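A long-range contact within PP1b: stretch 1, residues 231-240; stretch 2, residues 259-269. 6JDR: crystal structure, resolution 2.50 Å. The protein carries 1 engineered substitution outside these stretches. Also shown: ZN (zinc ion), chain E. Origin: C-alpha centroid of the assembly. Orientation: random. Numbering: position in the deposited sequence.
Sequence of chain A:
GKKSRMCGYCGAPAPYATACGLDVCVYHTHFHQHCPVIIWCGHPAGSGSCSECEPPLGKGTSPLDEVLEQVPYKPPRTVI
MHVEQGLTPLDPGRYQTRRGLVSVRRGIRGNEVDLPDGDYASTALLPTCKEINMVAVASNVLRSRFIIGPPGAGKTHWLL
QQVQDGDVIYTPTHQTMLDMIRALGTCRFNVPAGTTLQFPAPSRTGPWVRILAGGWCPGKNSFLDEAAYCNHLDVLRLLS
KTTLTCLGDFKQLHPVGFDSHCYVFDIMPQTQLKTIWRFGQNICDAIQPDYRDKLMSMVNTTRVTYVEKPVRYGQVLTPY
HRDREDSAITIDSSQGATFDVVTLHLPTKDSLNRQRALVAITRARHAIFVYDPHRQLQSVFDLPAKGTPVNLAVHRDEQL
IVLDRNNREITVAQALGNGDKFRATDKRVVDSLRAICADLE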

# COMPACT_ATOMS: atom_id res chain seq x y z
N ASN A 231 4.89 8.53 12.05
CA ASN A 231 5.11 9.95 12.33
C ASN A 231 4.45 10.80 11.26
O ASN A 231 4.73 10.63 10.08
CB ASN A 231 6.61 10.25 12.41
CG ASN A 231 6.90 11.71 12.68
OD1 ASN A 231 6.71 12.57 11.81
ND2 ASN A 231 7.40 12.01 13.87
N HIS A 232 3.59 11.72 11.68
CA HIS A 232 2.75 12.47 10.74
C HIS A 232 3.57 13.33 9.79
O HIS A 232 3.30 13.35 8.59
CB HIS A 232 1.73 13.34 11.48
CG HIS A 232 0.71 12.55 12.25
ND1 HIS A 232 -0.38 13.14 12.86
CD2 HIS A 232 0.61 11.23 12.50
CE1 HIS A 232 -1.09 12.22 13.47
NE2 HIS A 232 -0.52 11.04 13.26
N LEU A 233 4.57 14.02 10.32
CA LEU A 233 5.42 14.89 9.51
C LEU A 233 6.24 14.10 8.50
O LEU A 233 6.41 14.54 7.35
CB LEU A 233 6.34 15.74 10.40
CG LEU A 233 7.18 16.80 9.67
CD1 LEU A 233 6.30 17.87 9.05
CD2 LEU A 233 8.19 17.44 10.62
N ASP A 234 6.76 12.94 8.90
CA ASP A 234 7.51 12.09 7.98
C ASP A 234 6.62 11.59 6.84
O ASP A 234 7.08 11.45 5.71
CB ASP A 234 8.11 10.88 8.70
CG ASP A 234 9.28 11.26 9.59
OD1 ASP A 234 9.93 12.29 9.32
OD2 ASP A 234 9.56 10.52 10.54
N VAL A 235 5.35 11.33 7.14
CA VAL A 235 4.42 10.89 6.11
C VAL A 235 4.20 12.00 5.09
O VAL A 235 4.16 11.75 3.88
CB VAL A 235 3.08 10.43 6.72
CG1 VAL A 235 2.02 10.24 5.65
CG2 VAL A 235 3.28 9.14 7.51
N LEU A 236 4.08 13.23 5.57
CA LEU A 236 3.95 14.39 4.69
C LEU A 236 5.20 14.61 3.84
O LEU A 236 5.10 15.03 2.69
CB LEU A 236 3.62 15.64 5.49
CG LEU A 236 2.24 15.69 6.16
CD1 LEU A 236 2.07 17.01 6.88
CD2 LEU A 236 1.13 15.48 5.14
N ARG A 237 6.37 14.32 4.41
CA ARG A 237 7.63 14.38 3.65
C ARG A 237 7.59 13.43 2.45
O ARG A 237 7.94 13.82 1.34
CB ARG A 237 8.83 14.04 4.53
CG ARG A 237 9.25 15.15 5.48
CD ARG A 237 10.45 14.73 6.32
NE ARG A 237 10.91 15.80 7.21
CZ ARG A 237 10.92 15.76 8.55
NH1 ARG A 237 10.51 14.69 9.23
NH2 ARG A 237 11.38 16.82 9.21
N LEU A 238 7.17 12.19 2.69
CA LEU A 238 7.04 11.19 1.62
C LEU A 238 6.01 11.62 0.58
O LEU A 238 6.29 11.63 -0.62
CB LEU A 238 6.65 9.83 2.18
CG LEU A 238 7.65 9.10 3.08
CD1 LEU A 238 7.11 7.73 3.45
CD2 LEU A 238 9.02 8.99 2.42
N LEU A 239 4.82 11.97 1.04
CA LEU A 239 3.74 12.38 0.15
C LEU A 239 4.06 13.64 -0.66
O LEU A 239 3.41 13.90 -1.67
CB LEU A 239 2.44 12.57 0.93
CG LEU A 239 1.82 11.24 1.36
CD1 LEU A 239 0.68 11.47 2.34
CD2 LEU A 239 1.34 10.46 0.15
N SER A 240 5.04 14.42 -0.23
CA SER A 240 5.54 15.53 -1.04
C SER A 240 6.32 15.06 -2.27
O SER A 240 6.42 15.80 -3.25
CB SER A 240 6.44 16.44 -0.19
OG SER A 240 5.71 17.01 0.88
N ASP A 259 -6.92 7.09 19.35
CA ASP A 259 -6.68 7.02 17.92
C ASP A 259 -6.00 8.28 17.41
O ASP A 259 -6.60 9.35 17.38
CB ASP A 259 -8.00 6.80 17.18
CG ASP A 259 -7.81 6.61 15.68
OD1 ASP A 259 -8.82 6.69 14.95
OD2 ASP A 259 -6.66 6.39 15.24
N SER A 260 -4.74 8.13 17.03
CA SER A 260 -4.01 9.16 16.32
C SER A 260 -3.44 8.54 15.05
O SER A 260 -2.80 7.50 15.10
CB SER A 260 -2.88 9.72 17.18
OG SER A 260 -1.97 10.46 16.39
N HIS A 261 -3.71 9.18 13.92
CA HIS A 261 -3.16 8.75 12.65
C HIS A 261 -3.13 9.96 11.73
O HIS A 261 -3.88 10.91 11.93
CB HIS A 261 -4.00 7.62 12.04
CG HIS A 261 -5.44 7.98 11.85
ND1 HIS A 261 -6.40 7.72 12.81
CD2 HIS A 261 -6.09 8.57 10.82
CE1 HIS A 261 -7.57 8.13 12.37
NE2 HIS A 261 -7.41 8.65 11.17
N CYS A 262 -2.27 9.93 10.72
CA CYS A 262 -2.14 11.06 9.82
C CYS A 262 -3.47 11.36 9.14
O CYS A 262 -4.14 10.44 8.67
CB CYS A 262 -1.05 10.81 8.77
SG CYS A 262 -0.47 12.33 7.97
N TYR A 263 -3.85 12.63 9.11
CA TYR A 263 -5.12 13.06 8.52
C TYR A 263 -5.30 12.59 7.07
O TYR A 263 -6.42 12.37 6.62
CB TYR A 263 -5.25 14.59 8.57
CG TYR A 263 -4.44 15.28 7.50
CD1 TYR A 263 -5.02 15.66 6.29
CD2 TYR A 263 -3.08 15.54 7.69
CE1 TYR A 263 -4.27 16.27 5.30
CE2 TYR A 263 -2.33 16.16 6.70
CZ TYR A 263 -2.92 16.52 5.51
OH TYR A 263 -2.18 17.14 4.53
N VAL A 264 -4.19 12.45 6.34
CA VAL A 264 -4.24 12.05 4.94
C VAL A 264 -4.98 10.73 4.72
O VAL A 264 -5.60 10.54 3.67
CB VAL A 264 -2.84 11.96 4.28
CG1 VAL A 264 -2.17 13.33 4.24
CG2 VAL A 264 -1.95 10.93 4.97
N PHE A 265 -4.95 9.84 5.71
CA PHE A 265 -5.60 8.52 5.58
C PHE A 265 -7.12 8.60 5.55
O PHE A 265 -7.77 7.72 5.00
CB PHE A 265 -5.16 7.57 6.71
CG PHE A 265 -3.68 7.42 6.83
CD1 PHE A 265 -2.87 7.35 5.70
CD2 PHE A 265 -3.08 7.32 8.08
CE1 PHE A 265 -1.50 7.21 5.82
CE2 PHE A 265 -1.72 7.18 8.20
CZ PHE A 265 -0.92 7.12 7.08
N ASP A 266 -7.67 9.66 6.14
CA ASP A 266 -9.12 9.88 6.13
C ASP A 266 -9.62 10.49 4.82
O ASP A 266 -10.83 10.55 4.59
CB ASP A 266 -9.52 10.76 7.31
CG ASP A 266 -9.17 10.13 8.65
OD1 ASP A 266 -9.48 8.94 8.83
OD2 ASP A 266 -8.57 10.81 9.51
N ILE A 267 -8.71 10.96 3.98
CA ILE A 267 -9.07 11.49 2.66
C ILE A 267 -8.42 10.70 1.52
O ILE A 267 -8.57 11.04 0.35
CB ILE A 267 -8.71 13.00 2.55
CG1 ILE A 267 -7.22 13.24 2.82
CG2 ILE A 267 -9.55 13.81 3.53
CD1 ILE A 267 -6.78 14.67 2.55
N MET A 268 -7.73 9.62 1.87
CA MET A 268 -7.06 8.77 0.90
C MET A 268 -8.09 7.78 0.34
O MET A 268 -9.06 7.43 1.03
CB MET A 268 -5.93 8.01 1.61
CG MET A 268 -4.77 7.57 0.73
SD MET A 268 -3.40 6.98 1.75
CE MET A 268 -2.27 8.36 1.72
N PRO A 269 -7.91 7.34 -0.92
CA PRO A 269 -8.78 6.27 -1.42
C PRO A 269 -8.57 4.97 -0.64
O PRO A 269 -7.44 4.50 -0.53
CB PRO A 269 -8.35 6.11 -2.88
CG PRO A 269 -7.73 7.41 -3.24
CD PRO A 269 -7.07 7.91 -1.99
ZN ZN E . -1.82 5.59 16.07
O HOH W 1 0.35 8.40 14.01
O HOH W 2 -4.11 4.95 15.19

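A helix beginning at His232 packs against the irregular segment 259-269, and the contact buries 388 Å² in total. The backbones come closest at the start of the helix, where the CA atoms of His232 and Cys262 lie 5.2 Å apart; farther along, the CA atoms of Leu236 and Val264 are separated by 8.5 Å, leaving room for side chains between them. No clear direct hydrogen bond joins the two stretches, so the association rests mainly on van der Waals packing.

Asn231 stays clear of the second stretch and caps the helix instead, its OD1 accepting from Asp234 N at 2.9 Å. His232, the next residue, has the largest area covered by the other stretch. Its CA-to-CB bond points toward stretch 2, and with chi1 in the m well the imidazole lies along the backbone of residues 260-262. Cys262 CA sits 3.8 Å from the centroid of the His232 ring and only 8° off the ring normal, a CH-pi contact over the face. Cys262 N also lies over this face, 3.3 Å from His232 NE2, but the angle is too poor for a hydrogen bond. His232 NE2 instead pairs with water 1 at 2.9 Å, and the same water donates a weak bond to Ser260 O at 3.5 Å, a tenuous bridge between the stretches. Ser260 O also binds the zinc ion at 2.4 Å.

Leu233 and Asp234 make no contact across the interface. One turn beyond His232, Val235 again points toward the second stretch, and its CG1 packs 4.0 Å from Cys262 SG and 4.1 Å from Val264 CG2. Leu236 starts out sideways, but its end comes nearer: CD2 lies 3.9 Å from Tyr263 CE2 and 4.0 Å from Val264 CG1. Val264 thus presents one methyl to Val235 and the other to Leu236.

Arg237 and Leu238 are out of reach; Arg237 NH1 forms a salt bridge with Asp234 OD1 at a very short 2.5 Å, within the helix. Leu239 completes the apolar row, its CD1 lying 3.8 Å from Val264 CG2 and 4.3 Å from Met268 CE. The recurrence of contacts at 232, 235, 236 and 239 follows the helical repeat, which brings these side chains to a common side. Opposite them, Phe265 N donates to Cys262 O at 3.1 Å and Asp266 N to Tyr263 O at 3.0 Å, turns that bend the chain around Val264.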